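Local structure of acyl-CoA dehydrogenase (Thermus thermophilus, 2Z1Q) at residues V63-K68 / G104-T109; L74-V79 / G84-P89; L119-F124 / R131-K136; V259-R264 / E346-A351. The protein probably oxidises saturated acyl-CoA thioesters to 2,3-dehydroacyl-CoA, using its bound FAD and passing the electrons to an acceptor. All blocks are in the same frame, centred on the assembly; numbering follows the deposited sequence.

Contact 1 of 4, residues V63-K68 / G104-T109; sequences VPLMRK and GGFSVT
G104 O, two residues ahead of the F106 ring that meets L65 and M66, is gripped twice by one residue: S107 OG lies 2.6 Å from G104 O and S107 N lies 2.9 Å from it. The two donors approach from opposite faces of the carbonyl plane, the hydroxyl tilted 25° from it, and together they tie the loop to the first turn of helix 106-117. From that turn the F106 side chain runs toward helix 62-71, its CG anti to the backbone N (chi1 177°). Ring atom CZ stands 3.4 Å from M66 CE, and ring atom CE1 stands 3.8 Å from L65 CB, both partners coming in obliquely. M66 gets there by bending at chi2 and chi3, which lays SD 5.2 Å from the F106 centroid and 60° off the ring normal. The same sulfur also meets T109, the two side chains sliding past each other in opposite directions, with T109 CG2 4.0 Å from M66 SD. All four touching residues are buried, and helix 30-54 backs L65 through V47 and M54. The result is an oblique Met-aromatic contact between two helices of the helical N-terminal domain; T109, with its side chain about 7 Å from that of the FAD-binding S183, brings it near the cofactor site.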
# COMPACT_ATOMS: atom_id res chain seq x y z
N VAL B 63 8.89 -1.75 -29.96
CA VAL B 63 8.76 -1.25 -31.33
C VAL B 63 7.85 -2.13 -32.19
O VAL B 63 6.86 -1.67 -32.74
CB VAL B 63 10.13 -1.09 -32.01
CG1 VAL B 63 9.97 -0.56 -33.42
CG2 VAL B 63 11.00 -0.15 -31.19
N PRO B 64 8.18 -3.42 -32.31
CA PRO B 64 7.32 -4.27 -33.12
C PRO B 64 5.90 -4.35 -32.53
O PRO B 64 4.92 -4.41 -33.28
CB PRO B 64 8.05 -5.61 -33.12
CG PRO B 64 8.80 -5.59 -31.81
CD PRO B 64 9.33 -4.18 -31.79
N LEU B 65 5.79 -4.34 -31.20
CA LEU B 65 4.48 -4.39 -30.55
C LEU B 65 3.67 -3.15 -30.87
O LEU B 65 2.46 -3.22 -31.08
CB LEU B 65 4.61 -4.50 -29.03
CG LEU B 65 4.80 -5.91 -28.48
CD1 LEU B 65 5.13 -5.83 -27.00
CD2 LEU B 65 3.54 -6.74 -28.71
N MET B 66 4.34 -2.01 -30.92
CA MET B 66 3.67 -0.76 -31.21
C MET B 66 3.24 -0.75 -32.68
O MET B 66 2.18 -0.21 -33.02
CB MET B 66 4.61 0.41 -30.87
CG MET B 66 3.90 1.74 -30.58
SD MET B 66 3.04 1.90 -28.97
CE MET B 66 1.59 0.92 -29.23
N ARG B 67 4.04 -1.37 -33.55
CA ARG B 67 3.70 -1.45 -34.97
C ARG B 67 2.43 -2.29 -35.11
O ARG B 67 1.51 -1.92 -35.83
CB ARG B 67 4.84 -2.11 -35.76
CG ARG B 67 5.65 -1.18 -36.65
CD ARG B 67 6.49 -0.18 -35.86
NE ARG B 67 7.66 0.24 -36.63
CZ ARG B 67 8.50 1.20 -36.26
NH1 ARG B 67 8.31 1.86 -35.12
NH2 ARG B 67 9.55 1.49 -37.02
N LYS B 68 2.39 -3.43 -34.42
CA LYS B 68 1.21 -4.29 -34.49
C LYS B 68 -0.05 -3.57 -34.00
O LYS B 68 -1.11 -3.70 -34.62
CB LYS B 68 1.41 -5.57 -33.67
CG LYS B 68 2.42 -6.53 -34.26
CD LYS B 68 2.57 -7.79 -33.41
CE LYS B 68 3.55 -8.76 -34.05
NZ LYS B 68 4.93 -8.20 -34.10
N GLY B 104 1.00 -4.93 -18.83
CA GLY B 104 2.08 -4.52 -17.97
C GLY B 104 2.66 -3.20 -18.46
O GLY B 104 1.91 -2.33 -18.89
N GLY B 105 3.98 -3.06 -18.40
CA GLY B 105 4.60 -1.82 -18.84
C GLY B 105 4.24 -1.32 -20.23
O GLY B 105 4.31 -0.12 -20.50
N PHE B 106 3.85 -2.23 -21.12
CA PHE B 106 3.50 -1.81 -22.46
C PHE B 106 2.36 -0.79 -22.41
O PHE B 106 2.22 0.05 -23.30
CB PHE B 106 3.10 -3.01 -23.32
CG PHE B 106 2.66 -2.64 -24.69
CD1 PHE B 106 3.57 -2.15 -25.63
CD2 PHE B 106 1.32 -2.69 -25.03
CE1 PHE B 106 3.14 -1.70 -26.88
CE2 PHE B 106 0.87 -2.25 -26.27
CZ PHE B 106 1.78 -1.75 -27.20
N SER B 107 1.56 -0.84 -21.34
CA SER B 107 0.46 0.10 -21.17
C SER B 107 1.01 1.53 -21.14
O SER B 107 0.40 2.44 -21.71
CB SER B 107 -0.29 -0.21 -19.88
OG SER B 107 0.57 -0.10 -18.76
N VAL B 108 2.15 1.74 -20.49
CA VAL B 108 2.74 3.08 -20.43
C VAL B 108 3.28 3.43 -21.82
O VAL B 108 3.15 4.56 -22.28
CB VAL B 108 3.87 3.15 -19.36
CG1 VAL B 108 4.52 4.54 -19.35
CG2 VAL B 108 3.27 2.86 -17.99
N THR B 109 3.88 2.46 -22.51
CA THR B 109 4.40 2.71 -23.86
C THR B 109 3.25 3.22 -24.73
O THR B 109 3.34 4.29 -25.32
CB THR B 109 4.96 1.40 -24.48
OG1 THR B 109 5.94 0.85 -23.60
CG2 THR B 109 5.59 1.69 -25.84

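Contact 2 of 4, residues L74-V79 / G84-P89; sequences LLAIDV and GGLDLP
A76 O and L86 N form the straightest bond between these two loop segments, 2.8 Å long with 175° at the hydrogen. A76 O also takes V79 N, which closes the type I turn from A76 to V79, and the two donors come from opposite faces of the carbonyl plane. One residue on, I77 O receives L88 N at 2.9 Å, nearly along the C=O axis. V79 O completes the tight backbone part: its bond from D87 N is weak, bent to 129°, but G85 CA makes a CA-H...O contact at 3.0 Å from V79 O. The close approach shows in the CA atoms of V79 and G85, 4.2 Å apart.

Side chains fill in more loosely. On the solvent side the exposed L86 lays CD1 3.7 Å from CB of the buried A76, while I77 CG2 and L88 CB keep 4.1 Å between them. The acidic side chains find partners beyond the two segments: D87 OD1 forms a salt bridge to K335, and D78 OD2 one to K90 with a further bond from S93 OG. Both segments belong to the one loop that joins helix 62-71 to helix 90-99, folded back on itself; I77 packs on helices 90-99 and 106-117, L88 on helix 30-54, and A76 and V79 on helix 134-139.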
# COMPACT_ATOMS: atom_id res chain seq x y z
N LEU B 74 -5.25 0.76 -33.18
CA LEU B 74 -5.31 1.22 -31.79
C LEU B 74 -4.59 2.53 -31.56
O LEU B 74 -4.85 3.21 -30.56
CB LEU B 74 -4.74 0.15 -30.85
CG LEU B 74 -5.51 -1.17 -30.87
CD1 LEU B 74 -4.95 -2.10 -29.80
CD2 LEU B 74 -6.99 -0.92 -30.64
N LEU B 75 -3.71 2.90 -32.47
CA LEU B 75 -2.96 4.14 -32.32
C LEU B 75 -3.60 5.31 -33.07
O LEU B 75 -3.17 6.45 -32.94
CB LEU B 75 -1.52 3.94 -32.79
CG LEU B 75 -0.78 2.80 -32.10
CD1 LEU B 75 0.60 2.63 -32.72
CD2 LEU B 75 -0.68 3.09 -30.60
N ALA B 76 -4.64 5.01 -33.85
CA ALA B 76 -5.33 6.04 -34.63
C ALA B 76 -6.71 6.42 -34.09
O ALA B 76 -7.38 7.28 -34.66
CB ALA B 76 -5.44 5.59 -36.08
N ILE B 77 -7.13 5.80 -32.99
CA ILE B 77 -8.43 6.09 -32.38
C ILE B 77 -8.68 7.58 -32.10
O ILE B 77 -9.74 8.11 -32.44
CB ILE B 77 -8.58 5.31 -31.05
CG1 ILE B 77 -8.52 3.81 -31.32
CG2 ILE B 77 -9.89 5.66 -30.36
CD1 ILE B 77 -8.44 2.99 -30.07
N ASP B 78 -7.71 8.25 -31.48
CA ASP B 78 -7.86 9.67 -31.16
C ASP B 78 -7.23 10.61 -32.18
O ASP B 78 -7.03 11.79 -31.91
CB ASP B 78 -7.28 9.97 -29.78
CG ASP B 78 -8.15 9.43 -28.65
OD1 ASP B 78 -7.58 9.02 -27.61
OD2 ASP B 78 -9.39 9.44 -28.80
N VAL B 79 -6.93 10.08 -33.36
CA VAL B 79 -6.32 10.88 -34.42
C VAL B 79 -7.32 11.26 -35.51
O VAL B 79 -8.12 10.44 -35.96
CB VAL B 79 -5.14 10.14 -35.08
CG1 VAL B 79 -4.51 11.00 -36.16
CG2 VAL B 79 -4.10 9.76 -34.01
N GLY B 84 -4.90 10.01 -41.34
CA GLY B 84 -4.73 8.58 -41.12
C GLY B 84 -5.35 8.09 -39.83
O GLY B 84 -5.16 6.93 -39.45
N GLY B 85 -6.09 8.96 -39.16
CA GLY B 85 -6.73 8.57 -37.92
C GLY B 85 -8.15 8.08 -38.13
O GLY B 85 -8.68 8.16 -39.24
N LEU B 86 -8.76 7.57 -37.06
CA LEU B 86 -10.13 7.08 -37.11
C LEU B 86 -11.07 8.07 -36.45
O LEU B 86 -12.28 8.01 -36.63
CB LEU B 86 -10.25 5.73 -36.41
CG LEU B 86 -9.85 4.48 -37.18
CD1 LEU B 86 -8.55 4.72 -37.91
CD2 LEU B 86 -9.72 3.31 -36.23
N ASP B 87 -10.50 8.98 -35.66
CA ASP B 87 -11.28 10.00 -34.96
C ASP B 87 -12.56 9.46 -34.34
O ASP B 87 -13.67 9.87 -34.70
CB ASP B 87 -11.61 11.14 -35.91
CG ASP B 87 -12.11 12.36 -35.20
OD1 ASP B 87 -12.53 13.31 -35.88
OD2 ASP B 87 -12.07 12.38 -33.95
N LEU B 88 -12.40 8.54 -33.40
CA LEU B 88 -13.53 7.92 -32.74
C LEU B 88 -13.86 8.53 -31.39
O LEU B 88 -13.05 9.26 -30.81
CB LEU B 88 -13.25 6.42 -32.58
CG LEU B 88 -13.17 5.60 -33.87
CD1 LEU B 88 -12.56 4.23 -33.59
CD2 LEU B 88 -14.57 5.48 -34.47
N PRO B 89 -15.07 8.27 -30.88
CA PRO B 89 -15.50 8.81 -29.58
C PRO B 89 -14.54 8.43 -28.44
O PRO B 89 -14.04 7.30 -28.38
CB PRO B 89 -16.88 8.20 -29.40
CG PRO B 89 -17.40 8.12 -30.81
CD PRO B 89 -16.19 7.63 -31.59

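Contact 3 of 4, residues L119-F124 / R131-K136; sequences LPLVYF and RKYLPK
L121 is the first residue of helix 119-124 to meet Y133 and L134, and it does so with two parts of its side chain. Its outer branch CD1 touches Y133 CB at 3.7 Å, the two side chains crossing at about a right angle, while CD2 comes to the Y133 ring obliquely. Nearer the backbone, L121 CB lies 3.9 Å from L134 CD1. L121 and L134 also mark the closest backbone approach, their CA atoms 7.2 Å apart, a spacing filled by their own side chains.

V122 follows with a single methyl. Its CG2 stands anti to the carbonyl carbon and faces the forked end of L134: V122 CG2 is 3.7 Å from L134 CD1 and 3.8 Å from L134 CD2, so the valine methyl meets both branches of the fork. Here too the side chains cross at about a right angle. Every contact across the segments is between carbons, with 192 Å² buried in all.

Beyond V122 the helix turns its next residues, Y123 and F124, away to other helices. On the other segment Y133 occupies the N-cap position of helix 134-139, with K132 CD 3.3 Å above the centre of one face of its ring.

Y133 OH makes a weak hydrogen bond to E208. L119 and Y123 pack on V262, and P120 and F124 on I255, both of helix 252-288, while Y123 and F124 also reach M341 of helix 337-345; L121 and Y133 meet L206 of strand 201-208.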
# COMPACT_ATOMS: atom_id res chain seq x y z
N LEU B 119 -1.33 13.81 -28.94
CA LEU B 119 -2.24 14.93 -28.70
C LEU B 119 -1.68 16.34 -28.88
O LEU B 119 -2.38 17.23 -29.36
CB LEU B 119 -2.87 14.83 -27.30
CG LEU B 119 -4.25 14.17 -27.24
CD1 LEU B 119 -4.28 12.93 -28.09
CD2 LEU B 119 -4.60 13.82 -25.80
N PRO B 120 -0.42 16.57 -28.48
CA PRO B 120 0.11 17.92 -28.67
C PRO B 120 0.03 18.32 -30.14
O PRO B 120 -0.42 19.42 -30.46
CB PRO B 120 1.54 17.79 -28.14
CG PRO B 120 1.38 16.77 -27.04
CD PRO B 120 0.51 15.74 -27.71
N LEU B 121 0.44 17.42 -31.03
CA LEU B 121 0.39 17.69 -32.46
C LEU B 121 -1.06 17.85 -32.93
O LEU B 121 -1.37 18.74 -33.72
CB LEU B 121 1.07 16.57 -33.25
CG LEU B 121 2.54 16.79 -33.62
CD1 LEU B 121 3.20 15.47 -33.99
CD2 LEU B 121 2.63 17.77 -34.78
N VAL B 122 -1.95 17.00 -32.42
CA VAL B 122 -3.36 17.08 -32.79
C VAL B 122 -4.03 18.36 -32.30
O VAL B 122 -4.91 18.91 -32.97
CB VAL B 122 -4.15 15.88 -32.24
CG1 VAL B 122 -5.64 16.06 -32.52
CG2 VAL B 122 -3.65 14.59 -32.88
N TYR B 123 -3.64 18.84 -31.13
CA TYR B 123 -4.24 20.04 -30.56
C TYR B 123 -3.64 21.36 -31.07
O TYR B 123 -4.38 22.31 -31.32
CB TYR B 123 -4.13 20.01 -29.03
CG TYR B 123 -5.00 18.99 -28.34
CD1 TYR B 123 -4.88 18.77 -26.96
CD2 TYR B 123 -6.00 18.30 -29.03
CE1 TYR B 123 -5.73 17.88 -26.29
CE2 TYR B 123 -6.85 17.42 -28.37
CZ TYR B 123 -6.71 17.22 -27.01
OH TYR B 123 -7.58 16.37 -26.37
N PHE B 124 -2.32 21.41 -31.23
CA PHE B 124 -1.71 22.66 -31.68
C PHE B 124 -0.86 22.51 -32.94
O PHE B 124 -0.30 23.49 -33.43
CB PHE B 124 -0.86 23.26 -30.54
CG PHE B 124 -1.64 23.52 -29.28
CD1 PHE B 124 -2.02 22.47 -28.44
CD2 PHE B 124 -2.06 24.82 -28.96
CE1 PHE B 124 -2.80 22.70 -27.31
CE2 PHE B 124 -2.84 25.05 -27.81
CZ PHE B 124 -3.21 23.99 -26.99
N ARG B 131 0.63 16.83 -41.20
CA ARG B 131 0.61 15.89 -42.32
C ARG B 131 1.90 15.10 -42.40
O ARG B 131 1.92 13.97 -42.90
CB ARG B 131 0.38 16.62 -43.65
CG ARG B 131 0.20 15.68 -44.86
CD ARG B 131 -1.06 14.81 -44.75
NE ARG B 131 -0.79 13.37 -44.83
CZ ARG B 131 -1.71 12.43 -44.66
NH1 ARG B 131 -1.39 11.14 -44.75
NH2 ARG B 131 -2.97 12.77 -44.39
N LYS B 132 2.98 15.68 -41.90
CA LYS B 132 4.26 15.00 -41.98
C LYS B 132 4.67 14.32 -40.68
O LYS B 132 5.81 13.89 -40.55
CB LYS B 132 5.34 15.97 -42.42
CG LYS B 132 5.77 16.95 -41.34
CD LYS B 132 7.20 16.67 -40.89
CE LYS B 132 8.21 16.83 -42.02
NZ LYS B 132 9.62 16.71 -41.54
N TYR B 133 3.75 14.23 -39.73
CA TYR B 133 4.06 13.60 -38.45
C TYR B 133 2.96 12.68 -37.96
O TYR B 133 3.20 11.51 -37.68
CB TYR B 133 4.35 14.67 -37.38
CG TYR B 133 5.72 15.31 -37.47
CD1 TYR B 133 5.88 16.69 -37.36
CD2 TYR B 133 6.86 14.53 -37.69
CE1 TYR B 133 7.13 17.28 -37.46
CE2 TYR B 133 8.12 15.11 -37.79
CZ TYR B 133 8.25 16.49 -37.67
OH TYR B 133 9.48 17.08 -37.81
N LEU B 134 1.74 13.22 -37.89
CA LEU B 134 0.58 12.46 -37.42
C LEU B 134 0.36 11.13 -38.13
O LEU B 134 0.04 10.12 -37.50
CB LEU B 134 -0.67 13.32 -37.52
CG LEU B 134 -1.59 13.37 -36.30
CD1 LEU B 134 -0.79 13.66 -35.03
CD2 LEU B 134 -2.65 14.45 -36.52
N PRO B 135 0.52 11.10 -39.46
CA PRO B 135 0.31 9.82 -40.15
C PRO B 135 1.22 8.71 -39.62
O PRO B 135 0.77 7.58 -39.40
CB PRO B 135 0.57 10.18 -41.62
CG PRO B 135 0.11 11.63 -41.69
CD PRO B 135 0.70 12.20 -40.41
N LYS B 136 2.49 9.01 -39.41
CA LYS B 136 3.42 7.99 -38.90
C LYS B 136 3.08 7.58 -37.46
O LYS B 136 3.15 6.40 -37.11
CB LYS B 136 4.85 8.51 -38.95
CG LYS B 136 5.34 8.89 -40.34
CD LYS B 136 6.82 9.25 -40.26
CE LYS B 136 7.41 9.64 -41.60
NZ LYS B 136 6.86 10.92 -42.14

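Contact 4 of 4, residues V259-R264 / E346-A351; sequences VLNVGR and EYAVEA
A351 buries the most surface here, and its methyl sits directly against the backbone of the facing helix: A351 CB is 3.7 Å from N261 O. The exchange is mutual, since R264 CB lies 3.7 Å from A351 O. With CA atoms only 5.6 Å apart between R264 and A351, the small alanines let the two helices come close. The contacting residues repeat at a spacing of three on both sides, N261 and R264 against A348 and A351.

N261 reaches over through its amide. With CG beside the backbone N (chi1 -69°), the amide oxygen OD1 comes 3.5 Å from A348 CB, and ND2 is hydrogen-bonded to OE1 of E345, the residue just before the facing segment. The pair of helices, 252-288 and 348-372, belongs to the C-terminal helical domain of the acyl-CoA dehydrogenase fold, and Y347 stands at the N-cap position before the second of them.

R264 supplies the longer polar arm. Its chain is extended from CG to NE, and NH2 donates to a bound water at 2.7 Å, which lies in the plane of the guanidinium at its edge. The same water donates to N261 OD1 at 2.7 Å and to A348 O at 3.1 Å, linking the two segments, which share no direct hydrogen bond. L260 CB covers one guanidinium face, over its centre, and NE donates to E398 O. The R264 side chain lies about 9 Å from that of the FAD-binding S155.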
# COMPACT_ATOMS: atom_id res chain seq x y z
N VAL B 259 -3.50 18.20 -22.39
CA VAL B 259 -3.24 16.78 -22.52
C VAL B 259 -3.52 16.07 -21.19
O VAL B 259 -3.95 14.92 -21.17
CB VAL B 259 -1.79 16.50 -23.00
CG1 VAL B 259 -1.57 17.19 -24.36
CG2 VAL B 259 -0.77 16.97 -21.97
N LEU B 260 -3.31 16.78 -20.08
CA LEU B 260 -3.56 16.20 -18.77
C LEU B 260 -5.00 15.73 -18.59
O LEU B 260 -5.23 14.74 -17.91
CB LEU B 260 -3.20 17.20 -17.66
CG LEU B 260 -1.73 17.23 -17.19
CD1 LEU B 260 -1.44 18.52 -16.43
CD2 LEU B 260 -1.46 16.00 -16.33
N ASN B 261 -5.98 16.41 -19.20
CA ASN B 261 -7.37 15.98 -19.03
C ASN B 261 -7.60 14.59 -19.59
O ASN B 261 -8.28 13.77 -18.97
CB ASN B 261 -8.35 16.96 -19.70
CG ASN B 261 -8.41 18.30 -19.00
OD1 ASN B 261 -8.22 18.39 -17.78
ND2 ASN B 261 -8.69 19.35 -19.76
N VAL B 262 -7.04 14.30 -20.76
CA VAL B 262 -7.21 13.00 -21.38
C VAL B 262 -6.40 11.95 -20.63
O VAL B 262 -6.87 10.82 -20.40
CB VAL B 262 -6.76 13.04 -22.83
CG1 VAL B 262 -6.73 11.64 -23.43
CG2 VAL B 262 -7.68 13.96 -23.62
N GLY B 263 -5.17 12.30 -20.28
CA GLY B 263 -4.34 11.36 -19.57
C GLY B 263 -5.00 10.91 -18.28
O GLY B 263 -4.89 9.75 -17.91
N ARG B 264 -5.70 11.81 -17.60
CA ARG B 264 -6.32 11.43 -16.35
C ARG B 264 -7.47 10.46 -16.48
O ARG B 264 -7.54 9.49 -15.73
CB ARG B 264 -6.76 12.68 -15.58
CG ARG B 264 -5.58 13.49 -15.07
CD ARG B 264 -5.99 14.87 -14.59
NE ARG B 264 -4.84 15.61 -14.08
CZ ARG B 264 -4.83 16.92 -13.83
NH1 ARG B 264 -3.73 17.49 -13.36
NH2 ARG B 264 -5.91 17.65 -14.06
N GLU B 346 -14.34 20.89 -20.24
CA GLU B 346 -15.59 21.10 -19.51
C GLU B 346 -15.67 20.17 -18.30
O GLU B 346 -16.25 20.52 -17.28
CB GLU B 346 -16.79 20.84 -20.44
CG GLU B 346 -18.15 20.94 -19.76
CD GLU B 346 -18.44 22.34 -19.23
OE1 GLU B 346 -19.46 22.50 -18.53
OE2 GLU B 346 -17.65 23.27 -19.51
N TYR B 347 -15.08 18.98 -18.41
CA TYR B 347 -15.11 18.02 -17.31
C TYR B 347 -13.74 17.74 -16.68
O TYR B 347 -13.47 16.61 -16.24
CB TYR B 347 -15.77 16.72 -17.77
CG TYR B 347 -17.15 16.92 -18.37
CD1 TYR B 347 -17.30 17.29 -19.71
CD2 TYR B 347 -18.30 16.80 -17.59
CE1 TYR B 347 -18.55 17.54 -20.25
CE2 TYR B 347 -19.56 17.05 -18.12
CZ TYR B 347 -19.68 17.42 -19.45
OH TYR B 347 -20.91 17.71 -19.99
N ALA B 348 -12.89 18.76 -16.62
CA ALA B 348 -11.56 18.65 -16.04
C ALA B 348 -11.66 18.14 -14.61
O ALA B 348 -10.87 17.30 -14.18
CB ALA B 348 -10.86 20.02 -16.07
N VAL B 349 -12.64 18.65 -13.87
CA VAL B 349 -12.84 18.22 -12.49
C VAL B 349 -13.16 16.73 -12.42
O VAL B 349 -12.57 16.02 -11.61
CB VAL B 349 -13.94 19.05 -11.81
CG1 VAL B 349 -14.20 18.54 -10.40
CG2 VAL B 349 -13.51 20.51 -11.76
N GLU B 350 -14.08 16.27 -13.26
CA GLU B 350 -14.44 14.85 -13.28
C GLU B 350 -13.22 13.98 -13.63
O GLU B 350 -13.02 12.91 -13.06
CB GLU B 350 -15.55 14.58 -14.30
CG GLU B 350 -16.96 15.09 -13.97
CD GLU B 350 -17.11 16.61 -13.93
OE1 GLU B 350 -16.41 17.33 -14.68
OE2 GLU B 350 -17.97 17.09 -13.15
N ALA B 351 -12.41 14.44 -14.59
CA ALA B 351 -11.22 13.70 -14.99
C ALA B 351 -10.32 13.51 -13.78
O ALA B 351 -9.81 12.42 -13.55
CB ALA B 351 -10.48 14.44 -16.09
O HOH W 1 -8.06 16.89 -15.49

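How the contacts relate
Contacts 1, 3 and 4 are buried helix contacts, whereas contact 2, joining two loop segments, is only partly buried and has salt bridges to lysines outside it. Their chemistry follows: contacts 1 and 3 rest on apolar side chains, the former with a sulfur and a ring, contact 2 on backbone hydrogen bonds, and contact 4 on small residues and a shared water. Contact 2 touches both other N-terminal contacts: contact 1 where L75 CD1 meets M66 O at 3.3 Å, and contact 3 where V79 CG1 meets L134 CG at 3.8 Å. Contact 3 in turn packs L119 and Y123 on V262 of contact 4, so helix 119-124 links the N-terminal and C-terminal helical domains.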